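Local structure of carboxylic ester hydrolase (Aspergillus niger, 7K4O) at residues C239-I244 against A329-A334; E247-C252 against W261-T266; L270-I275 against N535-D540; Q513-A516 against R520-W523. The protein hydrolyses ester bonds of tannins as a tannin acyl hydrolase of the serine esterase class, probably releasing gallic acid from its substrates. One frame throughout, in Å; residues are numbered along the deposited sequence.

Contact 1. Residues C239-I244 against A329-A334. With NAG (2-acetamido-2-deoxy-beta-D-glucopyranose), chain G.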
loop_
_atom_site.group_PDB
_atom_site.type_symbol
_atom_site.label_atom_id
_atom_site.label_comp_id
_atom_site.label_asym_id
_atom_site.label_seq_id
_atom_site.Cartn_x
_atom_site.Cartn_y
_atom_site.Cartn_z
ATOM N N CYS A 239 -24.672 5.754 8.487
ATOM C CA CYS A 239 -24.705 5.749 9.967
ATOM C C CYS A 239 -25.015 4.350 10.484
ATOM O O CYS A 239 -24.488 3.962 11.536
ATOM C CB CYS A 239 -25.769 6.735 10.440
ATOM S SG CYS A 239 -25.600 7.124 12.189
ATOM N N GLU A 240 -25.865 3.596 9.792
ATOM C CA GLU A 240 -26.231 2.249 10.262
ATOM C C GLU A 240 -24.980 1.361 10.258
ATOM O O GLU A 240 -24.791 0.580 11.211
ATOM C CB GLU A 240 -27.346 1.693 9.385
ATOM C CG GLU A 240 -27.768 0.295 9.753
ATOM C CD GLU A 240 -28.938 -0.197 8.914
ATOM O OE1 GLU A 240 -28.995 0.169 7.729
ATOM O OE2 GLU A 240 -29.802 -0.929 9.461
ATOM N N LEU A 241 -24.193 1.409 9.181
ATOM C CA LEU A 241 -22.958 0.577 9.077
ATOM C C LEU A 241 -21.920 1.085 10.074
ATOM O O LEU A 241 -21.228 0.232 10.661
ATOM C CB LEU A 241 -22.457 0.620 7.630
ATOM C CG LEU A 241 -23.410 -0.075 6.654
ATOM C CD1 LEU A 241 -22.935 -0.051 5.219
ATOM C CD2 LEU A 241 -23.673 -1.500 7.088
ATOM N N ASP A 242 -21.840 2.393 10.274
ATOM C CA ASP A 242 -20.879 2.978 11.249
ATOM C C ASP A 242 -21.220 2.485 12.661
ATOM O O ASP A 242 -20.301 2.190 13.442
ATOM C CB ASP A 242 -20.823 4.491 11.176
ATOM C CG ASP A 242 -19.714 5.048 12.050
ATOM O OD1 ASP A 242 -18.559 4.532 11.961
ATOM O OD2 ASP A 242 -20.003 5.961 12.837
ATOM N N LYS A 243 -22.511 2.335 12.970
ATOM C CA LYS A 243 -22.921 1.774 14.276
ATOM C C LYS A 243 -22.456 0.327 14.399
ATOM O O LYS A 243 -21.934 -0.084 15.455
ATOM C CB LYS A 243 -24.447 1.906 14.441
ATOM C CG LYS A 243 -25.003 1.318 15.733
ATOM C CD LYS A 243 -24.324 1.803 16.985
ATOM C CE LYS A 243 -24.560 3.277 17.250
ATOM N NZ LYS A 243 -24.553 3.575 18.708
ATOM N N ILE A 244 -22.569 -0.449 13.329
ATOM C CA ILE A 244 -22.107 -1.852 13.381
ATOM C C ILE A 244 -20.595 -1.851 13.659
ATOM O O ILE A 244 -20.130 -2.699 14.471
ATOM C CB ILE A 244 -22.476 -2.578 12.072
ATOM C CG1 ILE A 244 -23.987 -2.856 12.027
ATOM C CG2 ILE A 244 -21.714 -3.869 11.910
ATOM C CD1 ILE A 244 -24.513 -3.211 10.654
ATOM N N ALA A 329 -13.024 -2.650 10.074
ATOM C CA ALA A 329 -12.783 -1.723 8.948
ATOM C C ALA A 329 -14.073 -0.982 8.599
ATOM O O ALA A 329 -15.151 -1.640 8.570
ATOM C CB ALA A 329 -12.218 -2.464 7.739
ATOM N N ALA A 330 -13.972 0.307 8.318
ATOM C CA ALA A 330 -15.109 1.132 7.884
ATOM C C ALA A 330 -15.725 0.553 6.606
ATOM O O ALA A 330 -15.019 -0.033 5.769
ATOM C CB ALA A 330 -14.701 2.543 7.695
ATOM N N PHE A 331 -17.037 0.725 6.442
ATOM C CA PHE A 331 -17.760 0.269 5.233
ATOM C C PHE A 331 -17.705 1.345 4.152
ATOM O O PHE A 331 -18.769 1.836 3.679
ATOM C CB PHE A 331 -19.202 -0.103 5.619
ATOM C CG PHE A 331 -19.336 -1.409 6.332
ATOM C CD1 PHE A 331 -19.218 -1.487 7.711
ATOM C CD2 PHE A 331 -19.611 -2.565 5.637
ATOM C CE1 PHE A 331 -19.322 -2.699 8.364
ATOM C CE2 PHE A 331 -19.716 -3.776 6.297
ATOM C CZ PHE A 331 -19.576 -3.845 7.655
ATOM N N ASP A 332 -16.504 1.687 3.660
ATOM C CA ASP A 332 -16.345 2.760 2.654
ATOM C C ASP A 332 -16.906 2.320 1.302
ATOM O O ASP A 332 -17.574 3.128 0.676
ATOM C CB ASP A 332 -14.881 3.194 2.487
ATOM C CG ASP A 332 -14.394 4.149 3.566
ATOM O OD1 ASP A 332 -14.591 3.836 4.749
ATOM O OD2 ASP A 332 -13.796 5.196 3.213
ATOM N N ASP A 333 -16.599 1.095 0.871
ATOM C CA ASP A 333 -17.064 0.577 -0.432
ATOM C C ASP A 333 -18.603 0.624 -0.433
ATOM O O ASP A 333 -19.189 0.883 -1.510
ATOM C CB ASP A 333 -16.600 -0.845 -0.687
ATOM C CG ASP A 333 -15.147 -0.921 -1.211
ATOM O OD1 ASP A 333 -14.518 0.161 -1.437
ATOM O OD2 ASP A 333 -14.723 -2.065 -1.409
ATOM N N ALA A 334 -19.196 0.379 0.730
ATOM C CA ALA A 334 -20.679 0.263 0.846
ATOM C C ALA A 334 -21.362 1.629 0.846
ATOM O O ALA A 334 -22.642 1.653 0.839
ATOM C CB ALA A 334 -21.058 -0.516 2.091
HETATM C C1 NAG G . -18.915 5.893 16.050
HETATM C C2 NAG G . -19.944 7.034 16.165
HETATM C C3 NAG G . -19.398 8.402 15.794
HETATM C C4 NAG G . -18.237 8.622 16.721
HETATM C C5 NAG G . -17.234 7.482 16.568
HETATM C C6 NAG G . -16.070 7.666 17.524
HETATM C C7 NAG G . -22.202 6.294 15.591
HETATM C C8 NAG G . -23.137 6.011 14.450
HETATM N N2 NAG G . -21.016 6.776 15.232
HETATM O O3 NAG G . -20.475 9.343 15.862
HETATM O O4 NAG G . -17.659 9.809 16.252
HETATM O O5 NAG G . -17.785 6.211 16.850
HETATM O O6 NAG G . -15.158 6.607 17.332
HETATM O O7 NAG G . -22.492 6.116 16.754
#
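Asp242 OD2 accepts from N2 of the NAG at 2.7 Å, a rather bent bond (N-H...O angle 132°), on a different flank of helix 238-252 from the one where Leu241 meets Phe331. The acetamide methyl of the sugar, C8, lies 3.5 Å from Cys239 SG, which is disulfide-bonded to Cys285. This sugar belongs to a glycan attached to the protein itself, probably at Asn246, which falls in an Asn-Glu-Thr sequon.

Between the two segments the contact is wholly apolar. Leu241 CG stands opposite the carbonyl carbon (chi1 -67°), which lays the chain across Phe331 at about a right angle: CD1 reaches Phe331 CB at 3.8 Å and Ala334 CB at 3.7 Å, while CD2 covers one face of the ring. Ile244 CG2 makes a looser, oblique approach to Phe331 CE1, 4.4 Å away. Phe331 is the centre of an inverse gamma turn, and Ala306 and Ile310 of helix 300-310 touch its side chain. Two residues on, Asp333 hydrogen-bonds His222 of the gallic acid pocket. Helix-on-loop packing of this kind lies in the insertion between sheet strands 205-209 and 410-416, consistent with the lid of fungal tannases and feruloyl esterases.

Contact 2. Residues E247-C252 against W261-T266. With CA (calcium ion), chain K.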
loop_
_atom_site.group_PDB
_atom_site.type_symbol
_atom_site.label_atom_id
_atom_site.label_comp_id
_atom_site.label_asym_id
_atom_site.label_seq_id
_atom_site.Cartn_x
_atom_site.Cartn_y
_atom_site.Cartn_z
ATOM N N GLU A 247 -19.952 -0.979 17.364
ATOM C CA GLU A 247 -20.316 -2.110 18.267
ATOM C C GLU A 247 -19.379 -3.295 18.107
ATOM O O GLU A 247 -19.212 -4.075 19.085
ATOM C CB GLU A 247 -21.756 -2.550 18.006
ATOM C CG GLU A 247 -22.754 -1.500 18.445
ATOM C CD GLU A 247 -22.737 -1.292 19.959
ATOM O OE1 GLU A 247 -22.686 -2.280 20.720
ATOM O OE2 GLU A 247 -22.731 -0.152 20.360
ATOM N N THR A 248 -18.803 -3.491 16.895
ATOM C CA THR A 248 -17.803 -4.565 16.691
ATOM C C THR A 248 -16.544 -4.189 17.489
ATOM O O THR A 248 -15.983 -5.068 18.143
ATOM C CB THR A 248 -17.568 -4.785 15.186
ATOM O OG1 THR A 248 -18.824 -5.094 14.555
ATOM C CG2 THR A 248 -16.564 -5.882 14.932
ATOM N N ILE A 249 -16.134 -2.930 17.440
ATOM C CA ILE A 249 -14.930 -2.478 18.210
ATOM C C ILE A 249 -15.209 -2.739 19.704
ATOM O O ILE A 249 -14.354 -3.340 20.400
ATOM C CB ILE A 249 -14.587 -1.020 17.927
ATOM C CG1 ILE A 249 -14.060 -0.833 16.491
ATOM C CG2 ILE A 249 -13.592 -0.529 18.958
ATOM C CD1 ILE A 249 -13.987 0.590 16.046
ATOM N N ALA A 250 -16.399 -2.364 20.182
ATOM C CA ALA A 250 -16.751 -2.529 21.623
ATOM C C ALA A 250 -16.691 -4.002 22.009
ATOM O O ALA A 250 -16.133 -4.335 23.076
ATOM C CB ALA A 250 -18.112 -1.917 21.903
ATOM N N ALA A 251 -17.179 -4.891 21.148
ATOM C CA ALA A 251 -17.289 -6.327 21.476
ATOM C C ALA A 251 -15.924 -7.012 21.368
ATOM O O ALA A 251 -15.750 -8.042 22.004
ATOM C CB ALA A 251 -18.317 -7.000 20.593
ATOM N N CYS A 252 -14.984 -6.509 20.560
ATOM C CA CYS A 252 -13.760 -7.287 20.209
ATOM C C CYS A 252 -12.519 -6.631 20.820
ATOM O O CYS A 252 -11.477 -7.305 20.837
ATOM C CB CYS A 252 -13.636 -7.398 18.691
ATOM S SG CYS A 252 -14.963 -8.398 17.956
ATOM N N TRP A 261 -9.806 0.358 23.505
ATOM C CA TRP A 261 -10.571 0.736 22.293
ATOM C C TRP A 261 -9.657 0.563 21.032
ATOM O O TRP A 261 -9.610 1.448 20.193
ATOM C CB TRP A 261 -11.115 2.146 22.447
ATOM C CG TRP A 261 -12.278 2.387 21.534
ATOM C CD1 TRP A 261 -12.279 3.105 20.372
ATOM C CD2 TRP A 261 -13.604 1.841 21.682
ATOM N NE1 TRP A 261 -13.524 3.063 19.797
ATOM C CE2 TRP A 261 -14.359 2.303 20.577
ATOM C CE3 TRP A 261 -14.237 1.073 22.673
ATOM C CZ2 TRP A 261 -15.715 2.000 20.423
ATOM C CZ3 TRP A 261 -15.576 0.772 22.511
ATOM C CH2 TRP A 261 -16.295 1.224 21.399
ATOM N N VAL A 262 -8.974 -0.553 20.998
ATOM C CA VAL A 262 -8.186 -0.988 19.815
ATOM C C VAL A 262 -8.427 -2.460 19.662
ATOM O O VAL A 262 -8.188 -3.216 20.571
ATOM C CB VAL A 262 -6.686 -0.680 19.956
ATOM C CG1 VAL A 262 -5.962 -1.056 18.652
ATOM C CG2 VAL A 262 -6.450 0.782 20.297
ATOM N N VAL A 263 -8.837 -2.869 18.467
ATOM C CA VAL A 263 -8.919 -4.314 18.157
ATOM C C VAL A 263 -7.629 -4.773 17.475
ATOM O O VAL A 263 -7.486 -4.572 16.251
ATOM C CB VAL A 263 -10.165 -4.562 17.303
ATOM C CG1 VAL A 263 -10.268 -6.018 16.894
ATOM C CG2 VAL A 263 -11.407 -4.085 18.059
ATOM N N ALA A 264 -6.756 -5.409 18.241
ATOM C CA ALA A 264 -5.490 -5.973 17.743
ATOM C C ALA A 264 -5.735 -7.376 17.233
ATOM O O ALA A 264 -4.818 -7.940 16.643
ATOM C CB ALA A 264 -4.451 -5.994 18.836
ATOM N N ARG A 265 -6.886 -7.993 17.550
ATOM C CA ARG A 265 -7.158 -9.380 17.110
ATOM C C ARG A 265 -8.461 -9.371 16.309
ATOM O O ARG A 265 -9.509 -9.887 16.802
ATOM C CB ARG A 265 -7.140 -10.342 18.301
ATOM C CG ARG A 265 -5.758 -10.443 18.938
ATOM C CD ARG A 265 -4.752 -11.210 18.093
ATOM N NE ARG A 265 -5.083 -12.600 17.956
ATOM C CZ ARG A 265 -4.810 -13.553 18.824
ATOM N NH1 ARG A 265 -4.105 -13.293 19.915
ATOM N NH2 ARG A 265 -5.205 -14.786 18.589
ATOM N N THR A 266 -8.374 -8.909 15.058
ATOM C CA THR A 266 -9.521 -8.967 14.124
ATOM C C THR A 266 -9.776 -10.409 13.711
ATOM O O THR A 266 -10.916 -10.684 13.246
ATOM C CB THR A 266 -9.334 -8.054 12.910
ATOM O OG1 THR A 266 -8.204 -8.559 12.211
ATOM C CG2 THR A 266 -9.236 -6.609 13.304
HETATM CA CA CA K . -7.683 -4.093 22.729
HETATM O O HOH W 1 -8.905 -7.364 19.765
HETATM O O HOH W 2 -5.192 -3.708 22.147
#
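Ile249 CG2 sits over the face of the Trp261 indole, 3.6 Å from the centroid of the six-membered ring and 21° off its normal, the geometry of a CH-pi contact. Ala250 meets the far end of the same ring system, with CB 3.7 Å from Trp261 CH2, so two successive helix residues hold the indole against the last turns of helix 238-252. Farther along, Val263 points toward the helix and its CG2 fits between Ile249 and Cys252, touching Cys252 CB at 4.0 Å. The side chain of the intervening Val262 points away.

No direct hydrogen bond joins the segments, but one water does: it donates to Cys252 O (2.8 Å) and accepts from Arg265 N (3.1 Å), bridging the last helical carbonyl to Arg265, at the N-cap position of helix 266-272. The disulfide Cys252-Cys269 ties the same two helices covalently.

The loop is also bound to a calcium ion, to which Val262 O binds at 2.4 Å and a water at 2.6 Å. Asp253, Asp256, Asp260 and the carbonyl of Lys258 supply further ligands, and Asp253 also accepts from Trp261 N. Metal and apolar packing thus work from successive residues of one segment. Short-range, aspartate-rich and wrapped around its ion directly after a helix, this is a calcium-binding loop, here closed back onto the helix that precedes it.

Contact 3. Residues L270-I275 against N535-D540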
loop_
_atom_site.group_PDB
_atom_site.type_symbol
_atom_site.label_atom_id
_atom_site.label_comp_id
_atom_site.label_asym_id
_atom_site.label_seq_id
_atom_site.Cartn_x
_atom_site.Cartn_y
_atom_site.Cartn_z
ATOM N N LEU A 270 -13.426 -11.962 13.944
ATOM C CA LEU A 270 -14.107 -12.642 12.817
ATOM C C LEU A 270 -14.584 -14.021 13.263
ATOM O O LEU A 270 -15.689 -14.437 12.847
ATOM C CB LEU A 270 -13.110 -12.764 11.663
ATOM C CG LEU A 270 -13.622 -13.515 10.440
ATOM C CD1 LEU A 270 -14.773 -12.723 9.830
ATOM C CD2 LEU A 270 -12.466 -13.718 9.445
ATOM N N LEU A 271 -13.814 -14.703 14.097
ATOM C CA LEU A 271 -14.143 -16.073 14.538
ATOM C C LEU A 271 -15.284 -16.036 15.582
ATOM O O LEU A 271 -16.094 -16.972 15.560
ATOM C CB LEU A 271 -12.911 -16.738 15.138
ATOM C CG LEU A 271 -11.820 -17.174 14.167
ATOM C CD1 LEU A 271 -10.544 -17.380 14.951
ATOM C CD2 LEU A 271 -12.180 -18.455 13.413
ATOM N N ASP A 272 -15.309 -15.069 16.490
ATOM C CA ASP A 272 -16.069 -15.225 17.754
ATOM C C ASP A 272 -17.192 -14.206 17.921
ATOM O O ASP A 272 -17.939 -14.400 18.870
ATOM C CB ASP A 272 -15.125 -15.166 18.954
ATOM C CG ASP A 272 -14.183 -16.344 19.004
ATOM O OD1 ASP A 272 -14.500 -17.385 18.407
ATOM O OD2 ASP A 272 -13.106 -16.209 19.626
ATOM N N PHE A 273 -17.311 -13.146 17.130
ATOM C CA PHE A 273 -18.363 -12.133 17.330
ATOM C C PHE A 273 -19.415 -12.196 16.229
ATOM O O PHE A 273 -19.070 -12.097 15.025
ATOM C CB PHE A 273 -17.771 -10.743 17.405
ATOM C CG PHE A 273 -18.818 -9.690 17.602
ATOM C CD1 PHE A 273 -19.639 -9.724 18.735
ATOM C CD2 PHE A 273 -19.012 -8.677 16.683
ATOM C CE1 PHE A 273 -20.608 -8.747 18.928
ATOM C CE2 PHE A 273 -19.987 -7.712 16.873
ATOM C CZ PHE A 273 -20.792 -7.752 18.000
ATOM N N ASP A 274 -20.687 -12.331 16.630
ATOM C CA ASP A 274 -21.834 -12.365 15.691
ATOM C C ASP A 274 -22.495 -11.007 15.685
ATOM O O ASP A 274 -23.074 -10.622 16.735
ATOM C CB ASP A 274 -22.835 -13.434 16.114
ATOM C CG ASP A 274 -23.964 -13.645 15.113
ATOM O OD1 ASP A 274 -24.214 -12.757 14.286
ATOM O OD2 ASP A 274 -24.600 -14.704 15.200
ATOM N N ILE A 275 -22.474 -10.297 14.559
ATOM C CA ILE A 275 -22.991 -8.913 14.518
ATOM C C ILE A 275 -24.534 -8.935 14.571
ATOM O O ILE A 275 -25.107 -7.844 14.704
ATOM C CB ILE A 275 -22.494 -8.109 13.297
ATOM C CG1 ILE A 275 -22.984 -8.685 11.969
ATOM C CG2 ILE A 275 -20.968 -7.963 13.330
ATOM C CD1 ILE A 275 -22.731 -7.771 10.813
ATOM N N ASN A 535 -1.254 -19.212 17.533
ATOM C CA ASN A 535 -2.665 -19.646 17.747
ATOM C C ASN A 535 -3.220 -20.155 16.424
ATOM O O ASN A 535 -3.519 -19.338 15.547
ATOM C CB ASN A 535 -3.482 -18.515 18.314
ATOM C CG ASN A 535 -4.880 -18.948 18.696
ATOM O OD1 ASN A 535 -5.786 -18.779 17.918
ATOM N ND2 ASN A 535 -5.051 -19.524 19.885
ATOM N N GLN A 536 -3.240 -21.461 16.251
ATOM C CA GLN A 536 -3.605 -22.100 14.969
ATOM C C GLN A 536 -4.986 -21.639 14.506
ATOM O O GLN A 536 -5.168 -21.405 13.301
ATOM C CB GLN A 536 -3.536 -23.611 15.067
ATOM C CG GLN A 536 -3.608 -24.281 13.705
ATOM C CD GLN A 536 -2.369 -23.934 12.901
ATOM O OE1 GLN A 536 -1.240 -24.246 13.295
ATOM N NE2 GLN A 536 -2.580 -23.282 11.766
ATOM N N ARG A 537 -5.952 -21.563 15.400
ATOM C CA ARG A 537 -7.325 -21.177 15.028
ATOM C C ARG A 537 -7.303 -19.772 14.409
ATOM O O ARG A 537 -7.990 -19.526 13.384
ATOM C CB ARG A 537 -8.203 -21.253 16.287
ATOM C CG ARG A 537 -9.690 -21.118 16.032
ATOM C CD ARG A 537 -10.462 -21.440 17.332
ATOM N NE ARG A 537 -10.427 -20.320 18.254
ATOM C CZ ARG A 537 -11.389 -19.393 18.395
ATOM N NH1 ARG A 537 -11.202 -18.389 19.223
ATOM N NH2 ARG A 537 -12.546 -19.466 17.754
ATOM N N SER A 538 -6.567 -18.842 15.005
ATOM C CA SER A 538 -6.446 -17.467 14.465
ATOM C C SER A 538 -5.728 -17.526 13.108
ATOM O O SER A 538 -6.194 -16.847 12.196
ATOM C CB SER A 538 -5.720 -16.580 15.440
ATOM O OG SER A 538 -6.512 -16.341 16.594
ATOM N N ILE A 539 -4.616 -18.257 13.024
ATOM C CA ILE A 539 -3.826 -18.299 11.763
ATOM C C ILE A 539 -4.759 -18.790 10.661
ATOM O O ILE A 539 -4.761 -18.208 9.573
ATOM C CB ILE A 539 -2.585 -19.168 11.933
ATOM C CG1 ILE A 539 -1.603 -18.471 12.877
ATOM C CG2 ILE A 539 -1.968 -19.552 10.605
ATOM C CD1 ILE A 539 -0.558 -19.392 13.404
ATOM N N ASP A 540 -5.551 -19.825 10.952
ATOM C CA ASP A 540 -6.430 -20.442 9.919
ATOM C C ASP A 540 -7.466 -19.432 9.456
ATOM O O ASP A 540 -7.886 -19.529 8.286
ATOM C CB ASP A 540 -7.112 -21.706 10.431
ATOM C CG ASP A 540 -6.200 -22.885 10.667
ATOM O OD1 ASP A 540 -5.000 -22.848 10.284
ATOM O OD2 ASP A 540 -6.678 -23.840 11.336
#
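Arg537 leaves its helix extended, with CG opposite the backbone N, and then bends at chi3 (78°), a turn that brings its guanidinium up to Asp272. The carboxylate and guanidinium planes lie only 13° apart. The grip is end-on and two-pronged: Arg537 NH2 donates to Asp272 OD1 at 2.9 Å, and Arg537 NH1 to Asp272 OD2, also at 2.9 Å. Both bonds are nearly straight (172° for the first), both stay within the guanidinium plane, and each oxygen uses its syn lone pair. Two bonds in one plane hold the carboxylate and guanidinium from turning against each other.

Leu271 runs past Arg537 in the opposite direction. Its CD1 covers one guanidinium face, 4.0 Å above the plane, and also approaches Arg537 O at 3.7 Å, so the charged pair sits beside an apolar neighbour.

The helix carrying Arg537 is itself fastened at its start. Asn535 OD1 accepts from Ser538 N at 3.0 Å and from Ser538 OG at 2.9 Å, the two donors arriving from opposite faces of the amide plane. Ser538 OG has a further partner in Arg265 NH2. Gln536 NE2 reaches forward to Asp540 OD1, four residues on, donating at 2.9 Å from above the carboxylate plane. The bidentate salt bridge and the Leu271 packing join the end of helix 266-272, in the calcium-bearing part of the fold, to the Asn-capped helix 536-541 of the C-terminal region.

Contact 4. Residues Q513-A516 against R520-W523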
loop_
_atom_site.group_PDB
_atom_site.type_symbol
_atom_site.label_atom_id
_atom_site.label_comp_id
_atom_site.label_asym_id
_atom_site.label_seq_id
_atom_site.Cartn_x
_atom_site.Cartn_y
_atom_site.Cartn_z
ATOM N N GLN A 513 5.165 -2.361 20.230
ATOM C CA GLN A 513 5.800 -3.325 19.337
ATOM C C GLN A 513 4.711 -4.058 18.546
ATOM O O GLN A 513 3.664 -4.385 19.122
ATOM C CB GLN A 513 6.686 -4.251 20.133
ATOM C CG GLN A 513 7.867 -3.529 20.823
ATOM C CD GLN A 513 8.741 -2.807 19.818
ATOM O OE1 GLN A 513 9.135 -3.401 18.827
ATOM N NE2 GLN A 513 9.076 -1.551 20.093
ATOM N N LEU A 514 5.023 -4.424 17.299
ATOM C CA LEU A 514 4.093 -5.236 16.446
ATOM C C LEU A 514 4.651 -6.619 16.223
ATOM O O LEU A 514 5.838 -6.790 15.859
ATOM C CB LEU A 514 3.854 -4.498 15.129
ATOM C CG LEU A 514 3.463 -3.041 15.164
ATOM C CD1 LEU A 514 3.363 -2.484 13.739
ATOM C CD2 LEU A 514 2.139 -2.831 15.879
ATOM N N CYS A 515 3.835 -7.647 16.493
ATOM C CA CYS A 515 4.165 -9.070 16.280
ATOM C C CYS A 515 4.342 -9.362 14.780
ATOM O O CYS A 515 3.593 -8.782 13.958
ATOM C CB CYS A 515 3.066 -9.985 16.830
ATOM S SG CYS A 515 2.889 -9.812 18.630
ATOM N N ALA A 516 5.314 -10.191 14.467
ATOM C CA ALA A 516 5.615 -10.687 13.112
ATOM C C ALA A 516 4.743 -11.896 12.853
ATOM O O ALA A 516 4.766 -12.865 13.636
ATOM C CB ALA A 516 7.061 -11.071 12.971
ATOM N N ARG A 520 0.542 -13.687 16.694
ATOM C CA ARG A 520 -0.461 -12.628 16.934
ATOM C C ARG A 520 -0.252 -12.019 18.322
ATOM O O ARG A 520 0.259 -12.720 19.213
ATOM C CB ARG A 520 -1.902 -13.166 16.909
ATOM C CG ARG A 520 -2.312 -14.027 15.738
ATOM C CD ARG A 520 -2.059 -13.413 14.386
ATOM N NE ARG A 520 -2.679 -12.126 14.176
ATOM C CZ ARG A 520 -2.015 -11.042 13.722
ATOM N NH1 ARG A 520 -0.707 -11.095 13.472
ATOM N NH2 ARG A 520 -2.666 -9.933 13.523
ATOM N N PRO A 521 -0.674 -10.762 18.556
ATOM C CA PRO A 521 -0.474 -10.116 19.849
ATOM C C PRO A 521 -1.489 -10.606 20.884
ATOM O O PRO A 521 -2.646 -10.792 20.574
ATOM C CB PRO A 521 -0.681 -8.637 19.576
ATOM C CG PRO A 521 -1.591 -8.612 18.365
ATOM C CD PRO A 521 -1.150 -9.802 17.554
ATOM N N LEU A 522 -1.023 -10.785 22.104
ATOM C CA LEU A 522 -1.939 -11.059 23.245
ATOM C C LEU A 522 -1.335 -10.391 24.471
ATOM O O LEU A 522 -0.135 -10.628 24.758
ATOM C CB LEU A 522 -2.061 -12.568 23.407
ATOM C CG LEU A 522 -3.078 -13.012 24.463
ATOM C CD1 LEU A 522 -4.456 -12.536 24.055
ATOM C CD2 LEU A 522 -3.028 -14.531 24.646
ATOM N N TRP A 523 -2.095 -9.506 25.095
ATOM C CA TRP A 523 -1.631 -8.833 26.336
ATOM C C TRP A 523 -2.064 -9.658 27.553
ATOM O O TRP A 523 -3.189 -10.207 27.558
ATOM C CB TRP A 523 -2.130 -7.404 26.432
ATOM C CG TRP A 523 -1.686 -6.508 25.303
ATOM C CD1 TRP A 523 -2.182 -6.484 24.026
ATOM C CD2 TRP A 523 -0.743 -5.420 25.368
ATOM N NE1 TRP A 523 -1.595 -5.487 23.294
ATOM C CE2 TRP A 523 -0.696 -4.828 24.085
ATOM C CE3 TRP A 523 0.095 -4.919 26.362
ATOM C CZ2 TRP A 523 0.150 -3.755 23.785
ATOM C CZ3 TRP A 523 0.927 -3.853 26.072
ATOM C CH2 TRP A 523 0.970 -3.281 24.792
HETATM O O HOH W 3 0.968 -8.742 13.214
#
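Cys515 and Arg520 bring the two backbones nearest each other, their CA atoms 5.9 Å apart, yet no hydrogen bond crosses between the segments. Both chains are extended, but they serve different sheets: strand 511-514 edges a three-stranded antiparallel sheet, whereas 520-524 pairs with 529-533 through backbone hydrogen bonds such as those of Arg520 with Val533 and Leu522 with Glu531.

The direct contact is made by sulfur. With SG opposite its own carbonyl carbon (chi1 -63°), Cys515 lays that atom against the start of the second strand, 3.6 Å from Pro521 CA and 3.9 Å from Pro521 CB. The same sulfur is bonded to Cys532 on the neighbouring strand, so it ties the chain at the end of strand 511-514 to strand 529-533 covalently as well as by packing.

Arg520 points away at its root but curls back through three successive bends, chi1 to chi3 all near -55°. Pro521 CD then lies 4.1 Å above the guanidinium plane, over its centre. A water completes the link, donating to Cys515 O (2.7 Å) and accepting from Arg520 NH1 (2.9 Å). The other guanidinium nitrogens are taken up by Asp267, in a salt bridge from NE, and by Thr459, which partners NH2. Trp523, farther along, makes a cation-pi contact with Lys258 of the calcium site. In sum, a two-stranded antiparallel hairpin, 520-524 with 529-533, is stapled by disulfide Cys515-Cys532 to the chain just before it.

In the fold
Contacts 1 and 2 share helix 238-252, their centres about 14 Å apart, and contact 2 is nested along the chain inside the loop that contact 1 closes. Contacts 2 and 3 have centres about 13 Å apart, and contact 3 crosses contact 1 in sequence; Ile244 CG2 of contact 1 touches Ile275 CD1 of contact 3 at 4.2 Å. Contact 4, nested in the loop of contact 3, does not touch contact 1, their centres being about 27 Å apart. Arg265 of contact 2 reaches contacts 3 and 4: NH2 to Ser538 OG (2.8 Å) and NH1 to Pro521 O (3.0 Å), both probable hydrogen bonds. The calcium-loop region thereby connects the insertion between strands 205-209 and 410-416 with the C-terminal hairpin and helix.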